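Local structure of farnesyl diphosphate synthase (Rhodobacter capsulatus, 3M0G) at residues B[212-217]-B[250-255]; B[258-263]-B[282-287]; B[42-47]-B[278-283]; B[181-186]-B[203-208]. The protein probably condenses isopentenyl diphosphate with an allylic diphosphate, with magnesium as cofactor, to build prenyl diphosphates such as farnesyl or geranylgeranyl diphosphate. All coordinates share one frame; numbering follows the deposited sequence.

How the contacts relate
Following the chain from the N terminus, 42-47 opens contact 3, and 278-283 closes it over 230 intervening residues. Within that long loop, contact 4 closes a short hairpin by joining 181-186 to 203-208. Contact 1 follows in series and joins 212-217, on the same helix 199-219, to 250-255. Both are nested inside contact 3. Contact 2 starts at 258-263, also inside the loop, and ends on 282-287, sharing Arg282 and Tyr283 with the end of contact 3. Helix 199-219 links contacts 1 and 4, helix 249-265 links 1 and 2, and helix 275-285 links 2 and 3. Together they tie the C-terminal helices to the central bundle.

Contact 1: B[212-217]-B[250-255]; sequences FQIADD and AGAKSR. Unlike the reference sequence in segment 250-255: Ala250 (reference Pro), Ser254 (reference Ala).
Ile214 reaches from helix 199-219 to Ala252 and Arg255 on helix 249-265. Its two branches do different work. The short branch, CG2, lies anti to the backbone N and presses on the other backbone, with CG2 3.2 Å from Ala252 O. The same methyl lies 3.8 Å from Ala252 CB. The long branch reaches the next turn of helix 249-265. CG1 stands anti to the carbonyl carbon (chi1 -57°), and chi2 near 171° extends CD1, which ends 3.8 Å from Arg255 CG. Only the aliphatic start of Arg255 takes part: its side chain slants across the isoleucine, then bends at chi2 (72°), and its guanidinium leads away. The side chains meet only through carbon atoms, and the contact is small. It is close because Ala252 offers just a methyl: Ile214 CA lies 6.4 Å from Ala252 CA. Asp216 and Asp217, in the same helical turn, begin what is probably the second aspartate-rich motif of this family, which binds magnesium in relatives. Phe243 of helix 243-247 also packs on Ile214, while Leu247 touches Arg255. Leu259, further along helix 249-265, meets Ile214 CD1. On other faces of helix 199-219, Phe212 packs on helix 168-194 and Ala215 on helix 275-285.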
loop_
_atom_site.group_PDB
_atom_site.type_symbol
_atom_site.label_atom_id
_atom_site.label_comp_id
_atom_site.label_asym_id
_atom_site.label_seq_id
_atom_site.Cartn_x
_atom_site.Cartn_y
_atom_site.Cartn_z
ATOM N N PHE B 212 17.567 -3.762 17.906
ATOM C CA PHE B 212 16.713 -4.880 17.469
ATOM C C PHE B 212 17.434 -5.768 16.460
ATOM O O PHE B 212 17.513 -6.981 16.627
ATOM C CB PHE B 212 15.410 -4.321 16.868
ATOM C CG PHE B 212 14.519 -5.348 16.224
ATOM C CD1 PHE B 212 14.651 -5.660 14.874
ATOM C CD2 PHE B 212 13.515 -5.967 16.945
ATOM C CE1 PHE B 212 13.806 -6.608 14.277
ATOM C CE2 PHE B 212 12.665 -6.906 16.348
ATOM C CZ PHE B 212 12.821 -7.230 15.022
ATOM N N GLN B 213 17.975 -5.154 15.426
ATOM C CA GLN B 213 18.633 -5.904 14.368
ATOM C C GLN B 213 19.930 -6.556 14.837
ATOM O O GLN B 213 20.177 -7.730 14.532
ATOM C CB GLN B 213 18.884 -5.031 13.161
ATOM C CG GLN B 213 19.435 -5.825 11.991
ATOM C CD GLN B 213 18.471 -6.897 11.508
ATOM O OE1 GLN B 213 17.272 -6.641 11.315
ATOM N NE2 GLN B 213 18.987 -8.104 11.306
ATOM N N ILE B 214 20.744 -5.797 15.574
ATOM C CA ILE B 214 21.943 -6.346 16.230
ATOM C C ILE B 214 21.625 -7.604 17.074
ATOM O O ILE B 214 22.284 -8.639 16.918
ATOM C CB ILE B 214 22.730 -5.256 17.026
ATOM C CG1 ILE B 214 23.114 -4.110 16.086
ATOM C CG2 ILE B 214 23.980 -5.847 17.673
ATOM C CD1 ILE B 214 23.693 -2.855 16.757
ATOM N N ALA B 215 20.611 -7.521 17.946
ATOM C CA ALA B 215 20.159 -8.680 18.722
ATOM C C ALA B 215 19.803 -9.904 17.870
ATOM O O ALA B 215 20.291 -11.003 18.153
ATOM C CB ALA B 215 18.999 -8.299 19.654
ATOM N N ASP B 216 18.961 -9.701 16.850
ATOM C CA ASP B 216 18.658 -10.709 15.804
ATOM C C ASP B 216 19.907 -11.441 15.299
ATOM O O ASP B 216 19.912 -12.671 15.195
ATOM C CB ASP B 216 17.959 -10.064 14.595
ATOM C CG ASP B 216 16.454 -10.331 14.548
ATOM O OD1 ASP B 216 16.039 -11.451 14.168
ATOM O OD2 ASP B 216 15.681 -9.399 14.840
ATOM N N ASP B 217 20.949 -10.675 14.975
ATOM C CA ASP B 217 22.187 -11.221 14.401
ATOM C C ASP B 217 22.956 -12.087 15.401
ATOM O O ASP B 217 23.510 -13.137 15.038
ATOM C CB ASP B 217 23.081 -10.087 13.880
ATOM C CG ASP B 217 22.734 -9.665 12.460
ATOM O OD1 ASP B 217 21.786 -10.220 11.868
ATOM O OD2 ASP B 217 23.416 -8.770 11.924
ATOM N N ALA B 250 31.263 -10.062 20.981
ATOM C CA ALA B 250 31.267 -9.204 22.163
ATOM C C ALA B 250 31.032 -7.749 21.760
ATOM O O ALA B 250 30.370 -7.006 22.473
ATOM C CB ALA B 250 32.572 -9.352 22.948
ATOM N N GLY B 251 31.548 -7.365 20.594
ATOM C CA GLY B 251 31.353 -6.006 20.075
ATOM C C GLY B 251 29.908 -5.720 19.699
ATOM O O GLY B 251 29.417 -4.612 19.914
ATOM N N ALA B 252 29.219 -6.724 19.153
ATOM C CA ALA B 252 27.797 -6.564 18.801
ATOM C C ALA B 252 26.966 -6.428 20.055
ATOM O O ALA B 252 26.078 -5.565 20.121
ATOM C CB ALA B 252 27.295 -7.718 17.985
ATOM N N LYS B 253 27.265 -7.271 21.043
ATOM C CA LYS B 253 26.547 -7.281 22.326
ATOM C C LYS B 253 26.695 -5.952 23.048
ATOM O O LYS B 253 25.737 -5.420 23.619
ATOM C CB LYS B 253 27.082 -8.398 23.223
ATOM C CG LYS B 253 26.669 -9.803 22.803
ATOM C CD LYS B 253 27.419 -10.874 23.594
ATOM C CE LYS B 253 26.842 -12.253 23.274
ATOM N NZ LYS B 253 27.412 -13.340 24.125
ATOM N N SER B 254 27.910 -5.420 23.021
ATOM C CA SER B 254 28.184 -4.149 23.674
ATOM C C SER B 254 27.468 -3.003 22.959
ATOM O O SER B 254 26.929 -2.141 23.609
ATOM C CB SER B 254 29.697 -3.899 23.757
ATOM O OG SER B 254 29.993 -2.631 24.311
ATOM N N ARG B 255 27.465 -3.007 21.622
ATOM C CA ARG B 255 26.761 -1.983 20.840
ATOM C C ARG B 255 25.253 -2.003 21.129
ATOM O O ARG B 255 24.640 -0.960 21.350
ATOM C CB ARG B 255 27.029 -2.172 19.336
ATOM C CG ARG B 255 26.538 -1.028 18.418
ATOM C CD ARG B 255 27.410 0.226 18.587
ATOM N NE ARG B 255 26.956 1.333 17.747
ATOM C CZ ARG B 255 26.616 2.542 18.182
ATOM N NH1 ARG B 255 26.658 2.837 19.482
ATOM N NH2 ARG B 255 26.231 3.461 17.307
#

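Contact 2: B[258-263]-B[282-287]; sequences DLVAEA and RYVIER
Val260 and Ile285 meet end to end in an apolar contact. Val260 CG2 is anti to the carbonyl carbon and lies 3.6 Å from Ile285 CD1. Ile285 CG2 is nearly as close to the same methyl, at 3.7 Å from Val260 CG2. With CG1 between the backbone N and the carbonyl carbon (chi1 67°), both branches of the isoleucine touch this methyl. Val284 CG1 adds a looser contact with Val260 CG2. The aliphatic part of Arg282 crosses the valine at about a right angle, with Arg282 CG 3.8 Å from Val260 CG1. A glycine in place of Val260 would probably open a gap between the helices and leave the end of Ile285 less firmly held. The two helices, 249-265 and 275-285, are the last two of the all-helical isoprenoid synthase fold, and Leu259 and Val284 also pack on helix 199-219. Other contacts are of side chain against backbone. Val260 CG1, the branch anti to N, lies 3.8 Å from Arg282 N. Val260 CG2 also packs against Ala281 O. A charged link lies farther out: the Arg282 chain bends at chi3, and its NH1 makes a salt bridge to Glu264 on helix 249-265.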
loop_
_atom_site.group_PDB
_atom_site.type_symbol
_atom_site.label_atom_id
_atom_site.label_comp_id
_atom_site.label_asym_id
_atom_site.label_seq_id
_atom_site.Cartn_x
_atom_site.Cartn_y
_atom_site.Cartn_z
ATOM N N ASP B 258 24.551 -0.447 24.545
ATOM C CA ASP B 258 24.725 1.011 24.478
ATOM C C ASP B 258 23.559 1.721 23.756
ATOM O O ASP B 258 23.186 2.825 24.133
ATOM C CB ASP B 258 26.054 1.370 23.810
ATOM C CG ASP B 258 27.269 1.133 24.718
ATOM O OD1 ASP B 258 27.127 0.560 25.831
ATOM O OD2 ASP B 258 28.387 1.525 24.308
ATOM N N LEU B 259 23.011 1.095 22.713
ATOM C CA LEU B 259 21.875 1.673 21.974
ATOM C C LEU B 259 20.578 1.619 22.783
ATOM O O LEU B 259 19.766 2.528 22.713
ATOM C CB LEU B 259 21.701 1.015 20.608
ATOM C CG LEU B 259 22.754 1.307 19.544
ATOM C CD1 LEU B 259 22.626 0.283 18.456
ATOM C CD2 LEU B 259 22.648 2.744 18.985
ATOM N N VAL B 260 20.403 0.560 23.567
ATOM C CA VAL B 260 19.270 0.453 24.493
ATOM C C VAL B 260 19.334 1.541 25.578
ATOM O O VAL B 260 18.305 2.076 25.983
ATOM C CB VAL B 260 19.159 -0.965 25.093
ATOM C CG1 VAL B 260 18.241 -1.007 26.318
ATOM C CG2 VAL B 260 18.672 -1.944 24.021
ATOM N N ALA B 261 20.542 1.886 26.015
ATOM C CA ALA B 261 20.713 2.973 26.985
ATOM C C ALA B 261 20.433 4.312 26.309
ATOM O O ALA B 261 19.897 5.215 26.929
ATOM C CB ALA B 261 22.109 2.945 27.606
ATOM N N GLU B 262 20.771 4.428 25.022
ATOM C CA GLU B 262 20.485 5.651 24.272
ATOM C C GLU B 262 18.973 5.806 24.092
ATOM O O GLU B 262 18.454 6.918 24.162
ATOM C CB GLU B 262 21.156 5.654 22.894
ATOM C CG GLU B 262 22.657 5.384 22.878
ATOM C CD GLU B 262 23.516 6.633 22.976
ATOM O OE1 GLU B 262 23.435 7.351 23.998
ATOM O OE2 GLU B 262 24.300 6.891 22.031
ATOM N N ALA B 263 18.293 4.676 23.851
ATOM C CA ALA B 263 16.851 4.648 23.663
ATOM C C ALA B 263 16.122 5.020 24.949
ATOM O O ALA B 263 15.139 5.744 24.905
ATOM C CB ALA B 263 16.405 3.291 23.186
ATOM N N ARG B 282 14.971 -2.965 26.595
ATOM C CA ARG B 282 15.849 -3.909 27.274
ATOM C C ARG B 282 15.484 -5.341 26.881
ATOM O O ARG B 282 16.361 -6.174 26.653
ATOM C CB ARG B 282 15.730 -3.731 28.798
ATOM C CG ARG B 282 16.280 -2.425 29.298
ATOM C CD ARG B 282 16.599 -2.487 30.765
ATOM N NE ARG B 282 15.412 -2.665 31.595
ATOM C CZ ARG B 282 14.581 -1.693 31.962
ATOM N NH1 ARG B 282 14.780 -0.444 31.545
ATOM N NH2 ARG B 282 13.538 -1.976 32.747
ATOM N N TYR B 283 14.184 -5.610 26.799
ATOM C CA TYR B 283 13.671 -6.900 26.337
ATOM C C TYR B 283 14.157 -7.247 24.919
ATOM O O TYR B 283 14.494 -8.403 24.650
ATOM C CB TYR B 283 12.143 -6.906 26.433
ATOM C CG TYR B 283 11.387 -7.821 25.482
ATOM C CD1 TYR B 283 10.770 -7.308 24.341
ATOM C CD2 TYR B 283 11.251 -9.182 25.746
ATOM C CE1 TYR B 283 10.058 -8.133 23.471
ATOM C CE2 TYR B 283 10.542 -10.021 24.885
ATOM C CZ TYR B 283 9.947 -9.489 23.752
ATOM O OH TYR B 283 9.239 -10.310 22.889
ATOM N N VAL B 284 14.210 -6.255 24.025
ATOM C CA VAL B 284 14.648 -6.519 22.645
ATOM C C VAL B 284 16.012 -7.220 22.608
ATOM O O VAL B 284 16.245 -8.063 21.747
ATOM C CB VAL B 284 14.644 -5.254 21.723
ATOM C CG1 VAL B 284 15.815 -4.327 22.023
ATOM C CG2 VAL B 284 14.704 -5.668 20.273
ATOM N N ILE B 285 16.879 -6.878 23.562
ATOM C CA ILE B 285 18.239 -7.417 23.620
ATOM C C ILE B 285 18.480 -8.455 24.729
ATOM O O ILE B 285 19.582 -8.999 24.828
ATOM C CB ILE B 285 19.318 -6.283 23.725
ATOM C CG1 ILE B 285 19.222 -5.549 25.069
ATOM C CG2 ILE B 285 19.231 -5.330 22.530
ATOM C CD1 ILE B 285 20.459 -4.743 25.418
ATOM N N GLU B 286 17.467 -8.714 25.559
ATOM C CA GLU B 286 17.587 -9.672 26.666
ATOM C C GLU B 286 17.161 -11.086 26.291
ATOM O O GLU B 286 16.348 -11.708 26.987
ATOM C CB GLU B 286 16.771 -9.209 27.877
ATOM C CG GLU B 286 17.513 -8.315 28.855
ATOM C CD GLU B 286 16.589 -7.317 29.536
ATOM O OE1 GLU B 286 16.954 -6.124 29.580
ATOM O OE2 GLU B 286 15.494 -7.710 29.997
ATOM N N ARG B 287 17.717 -11.595 25.199
ATOM C CA ARG B 287 17.421 -12.944 24.740
ATOM C C ARG B 287 18.711 -13.660 24.366
ATOM O O ARG B 287 19.555 -13.913 25.226
ATOM C CB ARG B 287 16.430 -12.922 23.566
ATOM C CG ARG B 287 15.015 -12.472 23.959
ATOM C CD ARG B 287 13.954 -12.891 22.944
ATOM N NE ARG B 287 12.596 -12.771 23.485
ATOM C CZ ARG B 287 11.484 -13.144 22.853
ATOM N NH1 ARG B 287 11.540 -13.673 21.635
ATOM N NH2 ARG B 287 10.305 -12.994 23.442
#

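Contact 3: B[42-47]-B[278-283]; sequences KRLRAF and RACARY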
loop_
_atom_site.group_PDB
_atom_site.type_symbol
_atom_site.label_atom_id
_atom_site.label_comp_id
_atom_site.label_asym_id
_atom_site.label_seq_id
_atom_site.Cartn_x
_atom_site.Cartn_y
_atom_site.Cartn_z
ATOM N N LYS B 42 4.834 -11.917 17.958
ATOM C CA LYS B 42 5.065 -11.338 19.279
ATOM C C LYS B 42 4.407 -9.960 19.426
ATOM O O LYS B 42 4.204 -9.475 20.546
ATOM C CB LYS B 42 6.568 -11.292 19.603
ATOM C CG LYS B 42 7.307 -10.130 18.966
ATOM C CD LYS B 42 8.819 -10.319 18.890
ATOM C CE LYS B 42 9.445 -9.016 18.400
ATOM N NZ LYS B 42 10.489 -9.205 17.370
ATOM N N ARG B 43 4.064 -9.348 18.291
ATOM C CA ARG B 43 3.300 -8.093 18.247
ATOM C C ARG B 43 4.093 -6.881 18.777
ATOM O O ARG B 43 3.498 -5.982 19.373
ATOM C CB ARG B 43 1.942 -8.231 19.000
ATOM C CG ARG B 43 1.014 -9.380 18.551
ATOM C CD ARG B 43 0.675 -9.363 17.031
ATOM N NE ARG B 43 -0.539 -10.128 16.698
ATOM C CZ ARG B 43 -1.043 -10.277 15.466
ATOM N NH1 ARG B 43 -0.461 -9.708 14.410
ATOM N NH2 ARG B 43 -2.149 -10.993 15.279
ATOM N N LEU B 44 5.418 -6.858 18.570
ATOM C CA LEU B 44 6.273 -5.736 19.052
ATOM C C LEU B 44 5.757 -4.364 18.606
ATOM O O LEU B 44 5.645 -3.444 19.400
ATOM C CB LEU B 44 7.746 -5.895 18.619
ATOM C CG LEU B 44 8.751 -4.751 18.916
ATOM C CD1 LEU B 44 8.820 -4.411 20.391
ATOM C CD2 LEU B 44 10.144 -5.056 18.364
ATOM N N ARG B 45 5.432 -4.250 17.327
ATOM C CA ARG B 45 5.064 -2.975 16.735
ATOM C C ARG B 45 3.719 -2.486 17.271
ATOM O O ARG B 45 3.592 -1.338 17.710
ATOM C CB ARG B 45 5.102 -3.098 15.218
ATOM C CG ARG B 45 6.530 -3.354 14.741
ATOM C CD ARG B 45 6.587 -3.881 13.304
ATOM N NE ARG B 45 7.946 -4.284 12.946
ATOM C CZ ARG B 45 8.508 -5.449 13.291
ATOM N NH1 ARG B 45 7.844 -6.341 14.017
ATOM N NH2 ARG B 45 9.749 -5.719 12.920
ATOM N N ALA B 46 2.739 -3.387 17.271
ATOM C CA ALA B 46 1.429 -3.122 17.843
ATOM C C ALA B 46 1.595 -2.699 19.306
ATOM O O ALA B 46 0.895 -1.811 19.792
ATOM C CB ALA B 46 0.572 -4.348 17.740
ATOM N N PHE B 47 2.570 -3.307 19.986
ATOM C CA PHE B 47 2.830 -2.995 21.377
ATOM C C PHE B 47 3.364 -1.566 21.512
ATOM O O PHE B 47 2.877 -0.798 22.316
ATOM C CB PHE B 47 3.782 -4.035 21.980
ATOM C CG PHE B 47 4.120 -3.798 23.414
ATOM C CD1 PHE B 47 3.305 -4.297 24.428
ATOM C CD2 PHE B 47 5.271 -3.099 23.756
ATOM C CE1 PHE B 47 3.626 -4.088 25.769
ATOM C CE2 PHE B 47 5.605 -2.889 25.098
ATOM C CZ PHE B 47 4.783 -3.383 26.100
ATOM N N ARG B 278 10.966 1.739 28.315
ATOM C CA ARG B 278 12.348 1.445 28.689
ATOM C C ARG B 278 12.550 -0.065 28.859
ATOM O O ARG B 278 13.536 -0.605 28.390
ATOM C CB ARG B 278 12.776 2.232 29.944
ATOM C CG ARG B 278 12.950 3.737 29.673
ATOM C CD ARG B 278 13.271 4.568 30.927
ATOM N NE ARG B 278 13.987 5.788 30.547
ATOM C CZ ARG B 278 14.096 6.885 31.291
ATOM N NH1 ARG B 278 13.524 6.952 32.487
ATOM N NH2 ARG B 278 14.773 7.927 30.825
ATOM N N ALA B 279 11.592 -0.742 29.480
ATOM C CA ALA B 279 11.672 -2.205 29.661
ATOM C C ALA B 279 11.605 -2.956 28.326
ATOM O O ALA B 279 12.318 -3.949 28.122
ATOM C CB ALA B 279 10.588 -2.695 30.645
ATOM N N CYS B 280 10.783 -2.453 27.401
ATOM C CA CYS B 280 10.674 -3.061 26.085
ATOM C C CYS B 280 12.006 -3.018 25.332
ATOM O O CYS B 280 12.375 -3.990 24.677
ATOM C CB CYS B 280 9.584 -2.389 25.255
ATOM S SG CYS B 280 9.362 -3.150 23.634
ATOM N N ALA B 281 12.717 -1.895 25.424
ATOM C CA ALA B 281 14.010 -1.743 24.748
ATOM C C ALA B 281 15.015 -2.756 25.289
ATOM O O ALA B 281 15.812 -3.328 24.545
ATOM C CB ALA B 281 14.540 -0.327 24.909
ATOM N N ARG B 282 14.971 -2.965 26.595
ATOM C CA ARG B 282 15.849 -3.909 27.274
ATOM C C ARG B 282 15.484 -5.341 26.881
ATOM O O ARG B 282 16.361 -6.174 26.653
ATOM C CB ARG B 282 15.730 -3.731 28.798
ATOM C CG ARG B 282 16.280 -2.425 29.298
ATOM C CD ARG B 282 16.599 -2.487 30.765
ATOM N NE ARG B 282 15.412 -2.665 31.595
ATOM C CZ ARG B 282 14.581 -1.693 31.962
ATOM N NH1 ARG B 282 14.780 -0.444 31.545
ATOM N NH2 ARG B 282 13.538 -1.976 32.747
ATOM N N TYR B 283 14.184 -5.610 26.799
ATOM C CA TYR B 283 13.671 -6.900 26.337
ATOM C C TYR B 283 14.157 -7.247 24.919
ATOM O O TYR B 283 14.494 -8.403 24.650
ATOM C CB TYR B 283 12.143 -6.906 26.433
ATOM C CG TYR B 283 11.387 -7.821 25.482
ATOM C CD1 TYR B 283 10.770 -7.308 24.341
ATOM C CD2 TYR B 283 11.251 -9.182 25.746
ATOM C CE1 TYR B 283 10.058 -8.133 23.471
ATOM C CE2 TYR B 283 10.542 -10.021 24.885
ATOM C CZ TYR B 283 9.947 -9.489 23.752
ATOM O OH TYR B 283 9.239 -10.310 22.889
#
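Lys42 passes the hydroxyl end of Tyr283 at a slant, with Lys42 CD 4.0 Å from Tyr283 OH. This is a van der Waals contact. Lys42 CG sits between the backbone N and the carbonyl carbon (chi1 80°), and the chain stays extended as far as CE, so its NZ ends beside Phe212 of helix 199-219. Arg43 is the N-cap residue of helix 44-55. Its guanidinium turns to salt bridges with Glu15 and Glu71, and its O accepts a bond from Phe47 N at 2.9 Å, part of the first helical turn. Leu44 supplies the closest contact. Its CD1 lies 3.5 Å from Cys280 SG. The sulfur is anti to the backbone N (chi1 -178°), which brings it against both Leu44 and Phe47. Arg45 turns to another side, among helices 60-81 and 168-194. Phe47 completes the patch: Phe47 CE2 stands 4.0 Å from Cys280 CB. The sulfur makes an oblique sulfur-aromatic contact, with Cys280 SG 5.1 Å from the Phe47 ring centroid and 65° off the ring normal. Leu3 and Leu7 of helix 3-23 also pack on Phe47, and Tyr204 of helix 199-219 touches Cys280. Lys42 and Arg45 probably correspond to the lysine and arginine that bind the diphosphate of isopentenyl diphosphate in relatives. The arrangement thus packs this basic stretch, at the N-terminal end of helix 44-55, against helix 275-285, near the C terminus of the isoprenoid synthase fold.

Contact 4: B[181-186]-B[203-208]; sequences ALISFA and AYATAL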
loop_
_atom_site.group_PDB
_atom_site.type_symbol
_atom_site.label_atom_id
_atom_site.label_comp_id
_atom_site.label_asym_id
_atom_site.label_seq_id
_atom_site.Cartn_x
_atom_site.Cartn_y
_atom_site.Cartn_z
ATOM N N ALA B 181 12.620 1.730 10.162
ATOM C CA ALA B 181 11.574 2.674 9.774
ATOM C C ALA B 181 10.212 2.316 10.367
ATOM O O ALA B 181 9.532 3.197 10.938
ATOM C CB ALA B 181 11.505 2.798 8.197
ATOM N N LEU B 182 9.831 1.032 10.276
ATOM C CA LEU B 182 8.486 0.569 10.726
ATOM C C LEU B 182 8.341 0.618 12.217
ATOM O O LEU B 182 7.246 0.930 12.727
ATOM C CB LEU B 182 8.175 -0.869 10.268
ATOM C CG LEU B 182 6.684 -1.250 10.134
ATOM C CD1 LEU B 182 5.899 -0.254 9.262
ATOM C CD2 LEU B 182 6.424 -2.676 9.664
ATOM N N ILE B 183 9.421 0.280 12.921
ATOM C CA ILE B 183 9.428 0.409 14.395
ATOM C C ILE B 183 9.271 1.865 14.836
ATOM O O ILE B 183 8.642 2.142 15.891
ATOM C CB ILE B 183 10.700 -0.239 15.010
ATOM C CG1 ILE B 183 10.519 -1.762 15.106
ATOM C CG2 ILE B 183 11.067 0.385 16.386
ATOM C CD1 ILE B 183 11.804 -2.576 14.753
ATOM N N SER B 184 9.902 2.772 14.093
ATOM C CA SER B 184 9.803 4.204 14.365
ATOM C C SER B 184 8.386 4.718 14.111
ATOM O O SER B 184 7.855 5.539 14.887
ATOM C CB SER B 184 10.806 5.007 13.532
ATOM O OG SER B 184 10.696 6.397 13.858
ATOM N N PHE B 185 7.761 4.231 13.035
ATOM C CA PHE B 185 6.348 4.533 12.874
ATOM C C PHE B 185 5.568 4.127 14.117
ATOM O O PHE B 185 4.848 4.954 14.654
ATOM C CB PHE B 185 5.700 3.884 11.663
ATOM C CG PHE B 185 4.198 4.025 11.660
ATOM C CD1 PHE B 185 3.602 5.230 11.250
ATOM C CD2 PHE B 185 3.379 2.988 12.101
ATOM C CE1 PHE B 185 2.198 5.391 11.248
ATOM C CE2 PHE B 185 1.982 3.136 12.087
ATOM C CZ PHE B 185 1.394 4.347 11.658
ATOM N N ALA B 186 5.686 2.862 14.560
ATOM C CA ALA B 186 4.913 2.377 15.735
ATOM C C ALA B 186 5.130 3.224 16.980
ATOM O O ALA B 186 4.181 3.507 17.738
ATOM C CB ALA B 186 5.237 0.898 16.061
ATOM N N ALA B 203 13.707 9.345 18.571
ATOM C CA ALA B 203 15.082 9.090 18.997
ATOM C C ALA B 203 15.194 7.717 19.660
ATOM O O ALA B 203 16.119 6.957 19.374
ATOM C CB ALA B 203 15.582 10.216 19.935
ATOM N N TYR B 204 14.254 7.444 20.567
ATOM C CA TYR B 204 14.023 6.131 21.170
ATOM C C TYR B 204 14.027 5.027 20.116
ATOM O O TYR B 204 14.736 4.027 20.238
ATOM C CB TYR B 204 12.688 6.142 21.934
ATOM C CG TYR B 204 12.157 4.778 22.359
ATOM C CD1 TYR B 204 12.683 4.105 23.479
ATOM C CD2 TYR B 204 11.122 4.163 21.649
ATOM C CE1 TYR B 204 12.193 2.844 23.861
ATOM C CE2 TYR B 204 10.624 2.903 22.024
ATOM C CZ TYR B 204 11.153 2.256 23.125
ATOM O OH TYR B 204 10.661 1.017 23.492
ATOM N N ALA B 205 13.244 5.235 19.074
ATOM C CA ALA B 205 13.036 4.237 18.021
ATOM C C ALA B 205 14.258 4.004 17.122
ATOM O O ALA B 205 14.540 2.872 16.741
ATOM C CB ALA B 205 11.819 4.642 17.190
ATOM N N THR B 206 14.973 5.083 16.803
ATOM C CA THR B 206 16.223 5.027 16.046
ATOM C C THR B 206 17.227 4.122 16.785
ATOM O O THR B 206 17.856 3.251 16.172
ATOM C CB THR B 206 16.833 6.457 15.859
ATOM O OG1 THR B 206 15.876 7.323 15.234
ATOM C CG2 THR B 206 18.095 6.417 15.015
ATOM N N ALA B 207 17.350 4.307 18.104
ATOM C CA ALA B 207 18.247 3.473 18.918
ATOM C C ALA B 207 17.724 2.047 19.095
ATOM O O ALA B 207 18.480 1.085 18.904
ATOM C CB ALA B 207 18.555 4.119 20.258
ATOM N N LEU B 208 16.442 1.919 19.452
ATOM C CA LEU B 208 15.764 0.621 19.558
ATOM C C LEU B 208 15.824 -0.232 18.276
ATOM O O LEU B 208 16.039 -1.454 18.345
ATOM C CB LEU B 208 14.300 0.801 20.009
ATOM C CG LEU B 208 13.425 -0.462 20.105
ATOM C CD1 LEU B 208 14.029 -1.491 21.057
ATOM C CD2 LEU B 208 11.978 -0.146 20.524
#
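Ala205 packs on Ser184 in a close, buried contact between antiparallel helices, 168-194 and 199-219, near the middle of the bundle. The short helical segments cross at 147°, with axes 8.6 Å apart. The two backbones come nearest at Ser184 CA and Ala205 CA, 4.9 Å from each other. Small residues allow this. The Ala205 methyl rests on the main chain of the opposite helix, with Ala205 CB 3.5 Å from Ser184 CA, and it also touches the serine side chain at Ser184 CB, 3.8 Å away. Ser184 OG stands anti to its own backbone N (chi1 -178°) and lies 3.9 Å from Ala205 CB. Its polar need is met one turn later on its own helix, by a hydrogen bond with Gln188. Ile183 extends the apolar patch. Its short branch does the touching: Ile183 CG2 is 4.3 Å from Leu208 CD2, a looser fit than at the alanine. Beyond the pair, Leu48 of helix 44-55 packs on Ile183, and Ala281 and Val284 of helix 275-285 pack on Leu208. With a short turn between them, the helices form an antiparallel hairpin within the all-helical isoprenoid synthase fold.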